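Local coordinates for protein endoglucanase A (Clostridium acetobutylicum, PDB 3IK2) that probably hydrolyses internal beta-1,4-glucosidic linkages of cellulose and related glucans as a family 44 glycoside hydrolase built on a TIM-like barrel, at residues 130-135 with 147-152; 106-111 with 122-127; 46-51 with 152-157. All coordinates share one frame; numbering follows the deposited sequence.

From the N terminus, 46-51 comes first, in the loop after barrel strand 34-37, and waits about a hundred residues for its partner 152-157 at the start of helix 152-163; that is interaction 3, the longest closure. Within its span the other two follow in series without crossing. Interaction 2 (106-111 with 122-127) shuts a short excursion after barrel strand 99-103, and interaction 1 (130-135 with 147-152) shuts the next. Strands 108-110, 128-132 and 149-151 form one small sheet, which joins interactions 1 and 2. Interactions 1 and 3 share Met152 and one calcium ion, and the side chains of Val150 and Trp47 pack together between them.

Interaction 1 (130-135 with 147-152); sequences KVEFNK and DGSVYM. With CA (calcium ion), chain C.
Lys130, Val131 and Glu132 pair in parallel with Ser149, Val150 and Tyr151, and four backbone hydrogen bonds carry the ladder. Lys130 N donates to Gly148 O and Val150 N to Lys130 O; then Glu132 N reaches Val150 O at 2.9 Å, with an N-H...O angle of 172°, and Met152 N returns to Glu132 O at 3.0 Å. That last bond binds the first turn of helix 152-163, for which Tyr151 is the N-cap residue.

Side-chain packing differs on the two faces. On the one carrying Val131 and Val150, Val131 CG1 meets Met152 CG at 3.9 Å, and that same CG sits in the plane of the Phe133 ring, at its edge near CD1. On the other face Tyr151 does most of the work. Glu132 runs alongside it, pointing the same way, while the chain curls round so that Lys135 crosses the ring at about a right angle. Lys135 CG stands anti to its backbone N (chi1 -160°), which lays it over the ring centre as a CH-pi contact, 3.7 Å from CG to the Tyr151 centroid. The rest of the chain runs out straight, and its NZ forms a salt bridge with Glu154.

Among charged groups, Lys130 NZ bridges to Glu132 OE1 at 3.2 Å, arriving from above the carboxylate plane.

Within this pair, 147-152 alone holds the calcium ion: Asp147 OD1 binds at 2.4 Å and Ser149 O at 2.3 Å. Both Glu48 carboxylate oxygens, Asp144 O and two waters, which donate to Asp147 O and OD2 respectively, complete the shell. The arrangement is a parallel strand pair in a small mixed sheet outside the TIM-like barrel, its edge strand 149-151 leading out of a seven-coordinate calcium site.

Interaction 2 (106-111 with 122-127); sequences GGYVAA and VAPSSK
Tyr108 lays one face of its ring against the methyl of Ala123. Ala123 CB sits 3.5 Å from the centroid of the Tyr108 ring and 16° off its normal, displaced from the centre toward CG, which it approaches to 3.4 Å; this is a CH-pi contact of the methyl over the ring face. Pro124 takes the far end of the same ring. Its CB lies 3.9 Å from Tyr108 CE1, and its CD is 3.7 Å from Tyr108 OH, the two side chains meeting at a slant. The peptide bond between Ala123 and Pro124 is cis, and both residues touch the one tyrosine, Ala123 near its root and Pro124 near its hydroxyl.

Three residues on, Ala111 and Lys127 make the one hydrogen bond of the contact. Ala111 N donates to Lys127 O over 2.9 Å; the N-H...O angle is nearly straight, at 168°, but the donor stands above the carbonyl plane. Ala111 CB also rests on this carbonyl, with Lys127 O 3.4 Å away.

Strand 108-110 is one edge of a three-stranded sheet and runs antiparallel to 128-132, so the bond closes the excursion between them just before Lys127 leads into that second strand. The whole unit belongs to the long connection after the third barrel strand, 99-103.

Further out, Lys130 packs on the side of the Tyr108 ring away from Ala123. Trp128 touches both Tyr108 and Ala123. Within the loop, Ser125 OG accepts a weak bond from Lys127 N and is itself hydrogen-bonded to Asp121 O; the Lys127 ammonium reaches Ser114 OG.

Interaction 3 (46-51 with 152-157); sequences NWENND and MDEFVN. With CA (calcium ion), chain C; ACT (acetate ion), chain I.
Trp47 and Phe155 lie flat against each other, their side chains sliding past in opposite directions. The five-membered ring of Trp47 and the Phe155 ring form an offset stack with planes only 6° apart and centroids 4.4 Å apart. The offset is reciprocal: Trp47 CB stands over the middle of the phenyl ring, 3.4 Å from its centroid, and Phe155 CB over the pyrrole part of the indole at 3.5 Å. Trp47 reaches this place with CG between its backbone N and carbonyl carbon (chi1 79°).

Glu48 CG lies over the opposite face of the indole. At the benzo edge of Trp47, near the ring plane, Glu154 CG approaches Trp47 CZ2 to 3.6 Å, the glutamate side chain crossing the indole at about a right angle.

Glu48 OE2 and Glu154 OE1 are like charges 4.4 Å apart. A water donates to Glu154 OE1 and accepts weakly from Trp47 NE1. The repulsion is probably eased by the calcium ion, which both Glu48 oxygens bind, and by Lys135, the salt-bridge partner of Glu154 OE2. The stack thus seats a loop following one strand of the TIM-like barrel on helix 152-163, beside the calcium site.

Interaction 1 (130-135 with 147-152)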
ATOM      1  N   LYS A 130      24.386 -14.370  -8.609  1.00 11.27           N
ATOM      2  CA  LYS A 130      24.631 -13.577  -7.404  1.00 11.41           C
ATOM      3  C   LYS A 130      24.240 -12.109  -7.596  1.00 11.20           C
ATOM      4  O   LYS A 130      24.695 -11.466  -8.555  1.00 10.97           O
ATOM      5  CB  LYS A 130      26.141 -13.569  -7.134  1.00 12.29           C
ATOM      6  CG  LYS A 130      26.656 -14.308  -5.958  1.00 15.00           C
ATOM      7  CD  LYS A 130      26.139 -13.731  -4.653  1.00 20.51           C
ATOM      8  CE  LYS A 130      27.158 -13.843  -3.508  1.00 19.30           C
ATOM      9  NZ  LYS A 130      27.561 -12.470  -3.082  1.00 20.99           N
ATOM     10  N   VAL A 131      23.484 -11.565  -6.639  1.00 10.29           N
ATOM     11  CA  VAL A 131      23.252 -10.129  -6.536  1.00  9.65           C
ATOM     12  C   VAL A 131      24.448  -9.458  -5.867  1.00 10.04           C
ATOM     13  O   VAL A 131      24.919  -9.914  -4.818  1.00  9.82           O
ATOM     14  CB  VAL A 131      21.927  -9.783  -5.692  1.00  9.59           C
ATOM     15  CG1 VAL A 131      21.724  -8.255  -5.511  1.00  7.95           C
ATOM     16  CG2 VAL A 131      20.698 -10.425  -6.298  1.00  8.39           C
ATOM     17  N   GLU A 132      24.918  -8.374  -6.478  1.00  9.94           N
ATOM     18  CA  GLU A 132      25.799  -7.407  -5.833  1.00 10.48           C
ATOM     19  C   GLU A 132      25.165  -6.042  -5.942  1.00 10.35           C
ATOM     20  O   GLU A 132      24.514  -5.742  -6.942  1.00 10.87           O
ATOM     21  CB  GLU A 132      27.163  -7.357  -6.519  1.00 10.67           C
ATOM     22  CG  GLU A 132      27.858  -8.692  -6.654  1.00 12.59           C
ATOM     23  CD  GLU A 132      28.394  -9.214  -5.338  1.00 14.11           C
ATOM     24  OE1 GLU A 132      28.589 -10.430  -5.252  1.00 16.47           O
ATOM     25  OE2 GLU A 132      28.592  -8.435  -4.379  1.00 16.37           O
ATOM     26  N   PHE A 133      25.363  -5.197  -4.937  1.00 10.55           N
ATOM     27  CA  PHE A 133      24.800  -3.831  -4.978  1.00 10.66           C
ATOM     28  C   PHE A 133      25.551  -2.835  -5.891  1.00 11.02           C
ATOM     29  O   PHE A 133      24.937  -2.018  -6.605  1.00 11.02           O
ATOM     30  CB  PHE A 133      24.581  -3.296  -3.551  1.00 10.07           C
ATOM     31  CG  PHE A 133      23.589  -4.119  -2.744  1.00 11.26           C
ATOM     32  CD1 PHE A 133      22.489  -4.734  -3.370  1.00 10.47           C
ATOM     33  CD2 PHE A 133      23.746  -4.271  -1.374  1.00 10.57           C
ATOM     34  CE1 PHE A 133      21.553  -5.493  -2.639  1.00  8.45           C
ATOM     35  CE2 PHE A 133      22.835  -5.014  -0.630  1.00 12.75           C
ATOM     36  CZ  PHE A 133      21.724  -5.628  -1.260  1.00 11.89           C
ATOM     37  N   ASN A 134      26.871  -2.943  -5.890  1.00 11.67           N
ATOM     38  CA  ASN A 134      27.752  -2.039  -6.626  1.00 12.64           C
ATOM     39  C   ASN A 134      28.644  -2.777  -7.600  1.00 12.54           C
ATOM     40  O   ASN A 134      29.267  -3.759  -7.236  1.00 12.74           O
ATOM     41  CB  ASN A 134      28.597  -1.248  -5.635  1.00 11.98           C
ATOM     42  CG  ASN A 134      27.757  -0.329  -4.796  1.00 14.28           C
ATOM     43  OD1 ASN A 134      27.316   0.722  -5.274  1.00 15.96           O
ATOM     44  ND2 ASN A 134      27.483  -0.733  -3.553  1.00 14.95           N
ATOM     45  N   LYS A 135      28.704  -2.291  -8.833  1.00 13.50           N
ATOM     46  CA  LYS A 135      29.478  -2.953  -9.890  1.00 14.11           C
ATOM     47  C   LYS A 135      30.952  -2.682  -9.742  1.00 15.90           C
ATOM     48  O   LYS A 135      31.775  -3.543 -10.055  1.00 15.65           O
ATOM     49  CB  LYS A 135      29.001  -2.549 -11.286  1.00 13.18           C
ATOM     50  CG  LYS A 135      29.412  -3.539 -12.384  1.00 13.02           C
ATOM     51  CD  LYS A 135      29.010  -3.015 -13.765  1.00 13.10           C
ATOM     52  CE  LYS A 135      29.513  -3.920 -14.885  1.00 10.92           C
ATOM     53  NZ  LYS A 135      29.031  -3.502 -16.240  1.00  7.43           N
ATOM     54  N   ASP A 147      27.951 -13.854 -17.273  1.00  7.82           N
ATOM     55  CA  ASP A 147      28.731 -14.032 -16.024  1.00  8.53           C
ATOM     56  C   ASP A 147      27.792 -14.456 -14.867  1.00  8.74           C
ATOM     57  O   ASP A 147      26.594 -14.670 -15.102  1.00  8.72           O
ATOM     58  CB  ASP A 147      29.569 -12.772 -15.705  1.00  7.60           C
ATOM     59  CG  ASP A 147      28.715 -11.556 -15.402  1.00  8.97           C
ATOM     60  OD1 ASP A 147      27.478 -11.696 -15.277  1.00 10.98           O
ATOM     61  OD2 ASP A 147      29.266 -10.443 -15.266  1.00 10.67           O
ATOM     62  N   GLY A 148      28.307 -14.533 -13.637  1.00  8.24           N
ATOM     63  CA  GLY A 148      27.574 -15.136 -12.527  1.00  8.01           C
ATOM     64  C   GLY A 148      26.864 -14.165 -11.586  1.00  8.84           C
ATOM     65  O   GLY A 148      26.373 -14.562 -10.516  1.00  9.51           O
ATOM     66  N   SER A 149      26.802 -12.903 -11.991  1.00  8.67           N
ATOM     67  CA  SER A 149      26.388 -11.807 -11.126  1.00  8.96           C
ATOM     68  C   SER A 149      25.441 -10.854 -11.808  1.00  8.94           C
ATOM     69  O   SER A 149      25.436 -10.742 -13.018  1.00  8.79           O
ATOM     70  CB  SER A 149      27.601 -11.017 -10.655  1.00  8.59           C
ATOM     71  OG  SER A 149      28.340 -11.773  -9.725  1.00  9.62           O
ATOM     72  N   VAL A 150      24.666 -10.147 -10.997  1.00  9.71           N
ATOM     73  CA  VAL A 150      23.734  -9.119 -11.460  1.00  9.84           C
ATOM     74  C   VAL A 150      23.969  -7.938 -10.493  1.00  9.66           C
ATOM     75  O   VAL A 150      24.177  -8.164  -9.291  1.00  9.09           O
ATOM     76  CB  VAL A 150      22.292  -9.668 -11.353  1.00 10.32           C
ATOM     77  CG1 VAL A 150      21.311  -8.575 -11.270  1.00 12.70           C
ATOM     78  CG2 VAL A 150      21.936 -10.673 -12.520  1.00 10.32           C
ATOM     79  N   TYR A 151      23.968  -6.709 -11.015  1.00  8.92           N
ATOM     80  CA  TYR A 151      24.327  -5.495 -10.256  1.00  8.99           C
ATOM     81  C   TYR A 151      23.147  -4.530 -10.125  1.00  8.68           C
ATOM     82  O   TYR A 151      22.583  -4.113 -11.131  1.00  8.73           O
ATOM     83  CB  TYR A 151      25.539  -4.774 -10.917  1.00  9.39           C
ATOM     84  CG  TYR A 151      26.735  -5.683 -10.955  1.00  9.99           C
ATOM     85  CD1 TYR A 151      27.635  -5.726  -9.873  1.00 10.00           C
ATOM     86  CD2 TYR A 151      26.921  -6.576 -12.017  1.00  9.46           C
ATOM     87  CE1 TYR A 151      28.717  -6.609  -9.872  1.00 11.21           C
ATOM     88  CE2 TYR A 151      28.000  -7.459 -12.028  1.00  9.36           C
ATOM     89  CZ  TYR A 151      28.887  -7.467 -10.952  1.00 11.05           C
ATOM     90  OH  TYR A 151      29.943  -8.338 -10.948  1.00 12.30           O
ATOM     91  N   MET A 152      22.778  -4.197  -8.886  1.00  7.68           N
ATOM     92  CA  MET A 152      21.669  -3.281  -8.624  1.00  7.11           C
ATOM     93  C   MET A 152      21.906  -1.843  -9.084  1.00  6.46           C
ATOM     94  O   MET A 152      20.984  -1.195  -9.555  1.00  6.98           O
ATOM     95  CB  MET A 152      21.203  -3.348  -7.149  1.00  6.74           C
ATOM     96  CG  MET A 152      20.610  -4.707  -6.785  1.00  5.77           C
ATOM     97  SD  MET A 152      19.187  -5.146  -7.810  1.00  7.26           S
ATOM     98  CE  MET A 152      19.851  -6.425  -8.857  1.00  3.60           C
TER
HETATM   99 CA    CA C 514      25.419 -10.503 -15.331  1.00  7.53          CA
HETATM  100  O   HOH W   1      29.142 -11.670  -7.415  1.00 10.11           O
HETATM  101  O   HOH W   2      32.313  -5.973 -10.857  1.00 34.18           O
HETATM  102  O   HOH W   3      24.701 -12.808 -15.293  1.00 10.09           O
HETATM  103  O   HOH W   4      26.941  -8.762 -15.077  1.00 18.21           O

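Interaction 2 (106-111 with 122-127)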
ATOM      1  N   GLY A 106      17.716 -10.231  -1.526  1.00  7.71           N
ATOM      2  CA  GLY A 106      17.682 -11.603  -0.987  1.00  9.18           C
ATOM      3  C   GLY A 106      19.029 -12.308  -1.060  1.00  9.87           C
ATOM      4  O   GLY A 106      19.463 -12.953  -0.091  1.00 10.66           O
ATOM      5  N   GLY A 107      19.680 -12.169  -2.217  1.00  9.85           N
ATOM      6  CA  GLY A 107      21.074 -12.549  -2.417  1.00  9.01           C
ATOM      7  C   GLY A 107      21.345 -13.123  -3.802  1.00  8.54           C
ATOM      8  O   GLY A 107      22.465 -13.064  -4.279  1.00  8.52           O
ATOM      9  N   TYR A 108      20.325 -13.711  -4.431  1.00  8.50           N
ATOM     10  CA  TYR A 108      20.477 -14.430  -5.719  1.00  8.08           C
ATOM     11  C   TYR A 108      19.197 -14.227  -6.543  1.00  8.20           C
ATOM     12  O   TYR A 108      18.155 -13.954  -5.980  1.00  7.72           O
ATOM     13  CB  TYR A 108      20.738 -15.964  -5.530  1.00  8.33           C
ATOM     14  CG  TYR A 108      22.022 -16.322  -4.791  1.00  8.27           C
ATOM     15  CD1 TYR A 108      23.203 -16.608  -5.483  1.00  8.32           C
ATOM     16  CD2 TYR A 108      22.042 -16.369  -3.393  1.00  7.17           C
ATOM     17  CE1 TYR A 108      24.391 -16.910  -4.788  1.00  9.63           C
ATOM     18  CE2 TYR A 108      23.191 -16.662  -2.697  1.00  8.61           C
ATOM     19  CZ  TYR A 108      24.359 -16.933  -3.380  1.00 10.85           C
ATOM     20  OH  TYR A 108      25.470 -17.237  -2.640  1.00  9.91           O
ATOM     21  N   VAL A 109      19.301 -14.346  -7.869  1.00  8.06           N
ATOM     22  CA  VAL A 109      18.170 -14.156  -8.786  1.00  7.50           C
ATOM     23  C   VAL A 109      18.229 -15.274  -9.820  1.00  7.71           C
ATOM     24  O   VAL A 109      19.308 -15.814 -10.051  1.00  8.12           O
ATOM     25  CB  VAL A 109      18.175 -12.778  -9.498  1.00  7.13           C
ATOM     26  CG1 VAL A 109      18.032 -11.660  -8.493  1.00  4.93           C
ATOM     27  CG2 VAL A 109      19.451 -12.595 -10.398  1.00  6.21           C
ATOM     28  N   ALA A 110      17.087 -15.618 -10.423  1.00  8.22           N
ATOM     29  CA  ALA A 110      17.000 -16.787 -11.319  1.00  7.94           C
ATOM     30  C   ALA A 110      17.928 -16.618 -12.488  1.00  9.05           C
ATOM     31  O   ALA A 110      17.960 -15.544 -13.127  1.00  8.51           O
ATOM     32  CB  ALA A 110      15.596 -17.006 -11.805  1.00  7.57           C
ATOM     33  N   ALA A 111      18.720 -17.662 -12.744  1.00  9.68           N
ATOM     34  CA  ALA A 111      19.562 -17.697 -13.923  1.00 10.86           C
ATOM     35  C   ALA A 111      18.799 -18.234 -15.164  1.00 11.45           C
ATOM     36  O   ALA A 111      19.172 -17.963 -16.281  1.00 11.35           O
ATOM     37  CB  ALA A 111      20.811 -18.520 -13.651  1.00 11.05           C
ATOM     38  N   VAL A 122      19.608 -25.249  -4.216  1.00 15.56           N
ATOM     39  CA  VAL A 122      19.860 -24.143  -3.319  1.00 14.20           C
ATOM     40  C   VAL A 122      21.080 -23.323  -3.785  1.00 13.40           C
ATOM     41  O   VAL A 122      22.105 -23.875  -4.224  1.00 12.25           O
ATOM     42  CB  VAL A 122      19.951 -24.634  -1.835  1.00 14.12           C
ATOM     43  CG1 VAL A 122      20.992 -25.745  -1.675  1.00 15.51           C
ATOM     44  CG2 VAL A 122      20.219 -23.485  -0.884  1.00 13.33           C
ATOM     45  N   ALA A 123      20.940 -22.003  -3.713  1.00 11.93           N
ATOM     46  CA  ALA A 123      22.014 -21.092  -4.109  1.00 11.12           C
ATOM     47  C   ALA A 123      23.185 -21.156  -3.113  1.00 10.94           C
ATOM     48  O   ALA A 123      22.964 -21.326  -1.916  1.00 11.23           O
ATOM     49  CB  ALA A 123      21.477 -19.675  -4.221  1.00  8.97           C
ATOM     50  N   PRO A 124      24.434 -21.007  -3.596  1.00 10.77           N
ATOM     51  CA  PRO A 124      24.877 -20.826  -4.989  1.00 10.56           C
ATOM     52  C   PRO A 124      24.843 -22.112  -5.834  1.00 11.17           C
ATOM     53  O   PRO A 124      25.189 -23.188  -5.345  1.00 10.38           O
ATOM     54  CB  PRO A 124      26.321 -20.349  -4.822  1.00 11.36           C
ATOM     55  CG  PRO A 124      26.784 -20.992  -3.510  1.00  9.85           C
ATOM     56  CD  PRO A 124      25.568 -20.965  -2.637  1.00 10.93           C
ATOM     57  N   SER A 125      24.432 -21.977  -7.094  1.00 11.41           N
ATOM     58  CA  SER A 125      24.378 -23.080  -8.056  1.00 11.98           C
ATOM     59  C   SER A 125      24.156 -22.489  -9.450  1.00 12.45           C
ATOM     60  O   SER A 125      23.944 -21.283  -9.578  1.00 13.08           O
ATOM     61  CB  SER A 125      23.269 -24.084  -7.712  1.00 11.23           C
ATOM     62  OG  SER A 125      21.981 -23.608  -8.091  1.00 12.74           O
ATOM     63  N   SER A 126      24.213 -23.327 -10.489  1.00 12.93           N
ATOM     64  CA  SER A 126      24.065 -22.881 -11.878  1.00 13.05           C
ATOM     65  C   SER A 126      22.679 -22.285 -12.149  1.00 12.87           C
ATOM     66  O   SER A 126      22.441 -21.678 -13.213  1.00 13.46           O
ATOM     67  CB  SER A 126      24.318 -24.054 -12.826  1.00 13.14           C
ATOM     68  OG  SER A 126      23.317 -25.042 -12.670  1.00 13.23           O
ATOM     69  N   LYS A 127      21.782 -22.468 -11.185  1.00 12.17           N
ATOM     70  CA  LYS A 127      20.390 -22.018 -11.273  1.00 12.30           C
ATOM     71  C   LYS A 127      20.202 -20.548 -10.836  1.00 11.46           C
ATOM     72  O   LYS A 127      19.125 -19.974 -11.030  1.00 11.83           O
ATOM     73  CB  LYS A 127      19.510 -22.919 -10.402  1.00 12.61           C
ATOM     74  CG  LYS A 127      18.788 -24.026 -11.166  1.00 15.96           C
ATOM     75  CD  LYS A 127      19.701 -25.162 -11.503  1.00 19.73           C
ATOM     76  CE  LYS A 127      19.235 -25.912 -12.721  1.00 20.21           C
ATOM     77  NZ  LYS A 127      17.776 -26.098 -12.824  1.00 22.42           N
TER

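Interaction 3 (46-51 with 152-157)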
ATOM      1  N   ASN A  46      15.523 -11.363 -12.032  1.00  6.98           N
ATOM      2  CA  ASN A  46      16.772 -11.081 -12.689  1.00  7.35           C
ATOM      3  C   ASN A  46      16.528 -10.050 -13.778  1.00  7.44           C
ATOM      4  O   ASN A  46      15.835 -10.356 -14.746  1.00  7.18           O
ATOM      5  CB  ASN A  46      17.269 -12.399 -13.294  1.00  7.09           C
ATOM      6  CG  ASN A  46      18.622 -12.272 -13.969  1.00  7.46           C
ATOM      7  OD1 ASN A  46      19.004 -11.204 -14.443  1.00  9.27           O
ATOM      8  ND2 ASN A  46      19.367 -13.377 -14.002  1.00  7.39           N
ATOM      9  N   TRP A  47      17.102  -8.840 -13.634  1.00  7.24           N
ATOM     10  CA  TRP A  47      16.788  -7.723 -14.545  1.00  6.29           C
ATOM     11  C   TRP A  47      17.418  -7.877 -15.915  1.00  7.38           C
ATOM     12  O   TRP A  47      16.936  -7.319 -16.920  1.00  6.97           O
ATOM     13  CB  TRP A  47      17.126  -6.363 -13.907  1.00  6.02           C
ATOM     14  CG  TRP A  47      18.592  -5.963 -13.935  1.00  6.70           C
ATOM     15  CD1 TRP A  47      19.600  -6.370 -13.076  1.00  6.51           C
ATOM     16  CD2 TRP A  47      19.212  -5.100 -14.892  1.00  4.82           C
ATOM     17  NE1 TRP A  47      20.788  -5.774 -13.430  1.00  6.07           N
ATOM     18  CE2 TRP A  47      20.575  -5.003 -14.548  1.00  7.46           C
ATOM     19  CE3 TRP A  47      18.733  -4.368 -15.984  1.00  7.09           C
ATOM     20  CZ2 TRP A  47      21.466  -4.217 -15.278  1.00  8.52           C
ATOM     21  CZ3 TRP A  47      19.618  -3.591 -16.712  1.00  6.45           C
ATOM     22  CH2 TRP A  47      20.961  -3.514 -16.355  1.00  6.65           C
ATOM     23  N   GLU A  48      18.515  -8.630 -15.941  1.00  8.39           N
ATOM     24  CA  GLU A  48      19.241  -8.924 -17.179  1.00  8.31           C
ATOM     25  C   GLU A  48      18.465  -9.780 -18.168  1.00  8.27           C
ATOM     26  O   GLU A  48      18.554  -9.563 -19.365  1.00  8.40           O
ATOM     27  CB  GLU A  48      20.588  -9.569 -16.848  1.00  8.70           C
ATOM     28  CG  GLU A  48      21.474  -8.692 -15.926  1.00  6.15           C
ATOM     29  CD  GLU A  48      22.822  -9.316 -15.695  1.00  6.81           C
ATOM     30  OE1 GLU A  48      22.968 -10.530 -16.040  1.00  6.29           O
ATOM     31  OE2 GLU A  48      23.752  -8.589 -15.229  1.00  4.08           O
ATOM     32  N   ASN A  49      17.679 -10.736 -17.685  1.00  8.78           N
ATOM     33  CA  ASN A  49      16.966 -11.632 -18.602  1.00  8.11           C
ATOM     34  C   ASN A  49      15.474 -11.795 -18.319  1.00  8.37           C
ATOM     35  O   ASN A  49      14.786 -12.496 -19.052  1.00  8.18           O
ATOM     36  CB  ASN A  49      17.660 -13.004 -18.655  1.00  8.67           C
ATOM     37  CG  ASN A  49      17.698 -13.709 -17.315  1.00  9.08           C
ATOM     38  OD1 ASN A  49      17.022 -13.331 -16.380  1.00 10.71           O
ATOM     39  ND2 ASN A  49      18.499 -14.748 -17.224  1.00 10.54           N
ATOM     40  N   ASN A  50      15.001 -11.178 -17.228  1.00  7.77           N
ATOM     41  CA  ASN A  50      13.599 -11.171 -16.815  1.00  7.60           C
ATOM     42  C   ASN A  50      13.066 -12.476 -16.189  1.00  8.23           C
ATOM     43  O   ASN A  50      11.853 -12.593 -15.919  1.00  7.51           O
ATOM     44  CB  ASN A  50      12.672 -10.634 -17.918  1.00  6.79           C
ATOM     45  CG  ASN A  50      13.060  -9.257 -18.362  1.00  7.04           C
ATOM     46  OD1 ASN A  50      12.797  -8.269 -17.677  1.00  5.65           O
ATOM     47  ND2 ASN A  50      13.728  -9.181 -19.508  1.00  6.84           N
ATOM     48  N   ASP A  51      13.964 -13.448 -16.004  1.00  7.77           N
ATOM     49  CA  ASP A  51      13.659 -14.654 -15.253  1.00  7.73           C
ATOM     50  C   ASP A  51      13.359 -14.353 -13.795  1.00  7.45           C
ATOM     51  O   ASP A  51      13.867 -13.384 -13.206  1.00  7.81           O
ATOM     52  CB  ASP A  51      14.816 -15.676 -15.343  1.00  7.83           C
ATOM     53  CG  ASP A  51      15.072 -16.139 -16.768  1.00  7.56           C
ATOM     54  OD1 ASP A  51      14.208 -15.885 -17.630  1.00  8.75           O
ATOM     55  OD2 ASP A  51      16.125 -16.748 -17.029  1.00  8.20           O
ATOM     56  N   MET A 152      22.778  -4.197  -8.886  1.00  7.68           N
ATOM     57  CA  MET A 152      21.669  -3.281  -8.624  1.00  7.11           C
ATOM     58  C   MET A 152      21.906  -1.843  -9.084  1.00  6.46           C
ATOM     59  O   MET A 152      20.984  -1.195  -9.555  1.00  6.98           O
ATOM     60  CB  MET A 152      21.203  -3.348  -7.149  1.00  6.74           C
ATOM     61  CG  MET A 152      20.610  -4.707  -6.785  1.00  5.77           C
ATOM     62  SD  MET A 152      19.187  -5.146  -7.810  1.00  7.26           S
ATOM     63  CE  MET A 152      19.851  -6.425  -8.857  1.00  3.60           C
ATOM     64  N   ASP A 153      23.128  -1.344  -8.981  1.00  7.00           N
ATOM     65  CA  ASP A 153      23.383   0.029  -9.467  1.00  7.27           C
ATOM     66  C   ASP A 153      23.213   0.125 -10.976  1.00  6.99           C
ATOM     67  O   ASP A 153      22.689   1.105 -11.489  1.00  6.58           O
ATOM     68  CB  ASP A 153      24.764   0.559  -9.045  1.00  7.17           C
ATOM     69  CG  ASP A 153      25.924  -0.334  -9.477  1.00  7.55           C
ATOM     70  OD1 ASP A 153      25.770  -1.463  -9.996  1.00  8.24           O
ATOM     71  OD2 ASP A 153      27.040   0.109  -9.240  1.00  9.70           O
ATOM     72  N   GLU A 154      23.661  -0.914 -11.671  1.00  6.98           N
ATOM     73  CA  GLU A 154      23.572  -0.974 -13.111  1.00  7.24           C
ATOM     74  C   GLU A 154      22.097  -0.992 -13.562  1.00  7.14           C
ATOM     75  O   GLU A 154      21.739  -0.374 -14.575  1.00  6.47           O
ATOM     76  CB  GLU A 154      24.340  -2.203 -13.613  1.00  6.74           C
ATOM     77  CG  GLU A 154      24.467  -2.266 -15.101  1.00  5.65           C
ATOM     78  CD  GLU A 154      25.505  -3.257 -15.555  1.00  6.81           C
ATOM     79  OE1 GLU A 154      25.345  -4.459 -15.271  1.00  7.91           O
ATOM     80  OE2 GLU A 154      26.501  -2.817 -16.186  1.00  9.57           O
ATOM     81  N   PHE A 155      21.265  -1.676 -12.772  1.00  7.32           N
ATOM     82  CA  PHE A 155      19.819  -1.797 -12.980  1.00  7.01           C
ATOM     83  C   PHE A 155      19.107  -0.444 -12.850  1.00  8.06           C
ATOM     84  O   PHE A 155      18.315  -0.060 -13.731  1.00  8.80           O
ATOM     85  CB  PHE A 155      19.289  -2.833 -11.955  1.00  7.60           C
ATOM     86  CG  PHE A 155      17.794  -3.164 -12.063  1.00  6.95           C
ATOM     87  CD1 PHE A 155      17.013  -2.751 -13.154  1.00  5.42           C
ATOM     88  CD2 PHE A 155      17.190  -3.924 -11.060  1.00  6.19           C
ATOM     89  CE1 PHE A 155      15.608  -3.079 -13.212  1.00  5.23           C
ATOM     90  CE2 PHE A 155      15.815  -4.258 -11.114  1.00  5.99           C
ATOM     91  CZ  PHE A 155      15.037  -3.815 -12.201  1.00  5.00           C
ATOM     92  N   VAL A 156      19.371   0.284 -11.757  1.00  7.93           N
ATOM     93  CA  VAL A 156      18.692   1.545 -11.505  1.00  6.95           C
ATOM     94  C   VAL A 156      19.150   2.507 -12.602  1.00  7.17           C
ATOM     95  O   VAL A 156      18.331   3.214 -13.205  1.00  6.15           O
ATOM     96  CB  VAL A 156      19.048   2.119 -10.098  1.00  7.57           C
ATOM     97  CG1 VAL A 156      18.316   3.425  -9.837  1.00  7.06           C
ATOM     98  CG2 VAL A 156      18.692   1.127  -8.994  1.00  6.70           C
ATOM     99  N   ASN A 157      20.452   2.486 -12.876  1.00  6.48           N
ATOM    100  CA  ASN A 157      21.053   3.318 -13.911  1.00  7.60           C
ATOM    101  C   ASN A 157      20.358   3.138 -15.281  1.00  7.05           C
ATOM    102  O   ASN A 157      20.132   4.102 -15.971  1.00  7.85           O
ATOM    103  CB  ASN A 157      22.565   3.044 -14.036  1.00  6.57           C
ATOM    104  CG  ASN A 157      23.245   3.980 -15.034  1.00  8.27           C
ATOM    105  OD1 ASN A 157      23.500   5.156 -14.729  1.00 11.37           O
ATOM    106  ND2 ASN A 157      23.535   3.467 -16.236  1.00  7.28           N
TER
HETATM  107 CA    CA C 514      25.419 -10.503 -15.331  1.00  7.53          CA
HETATM  108  C   ACT I 520      25.190   4.735 -19.152  1.00 28.61           C
HETATM  109  O   ACT I 520      24.702   5.394 -18.210  1.00 28.21           O
HETATM  110  OXT ACT I 520      25.852   3.706 -18.849  1.00 28.73           O
HETATM  111  CH3 ACT I 520      24.978   5.161 -20.574  1.00 28.50           C
HETATM  112  O   HOH W   5      23.672  -6.474 -14.058  1.00  2.00           O
HETATM  113  O   HOH W   3      24.701 -12.808 -15.293  1.00 10.09           O
HETATM  114  O   HOH W   4      26.941  -8.762 -15.077  1.00 18.21           O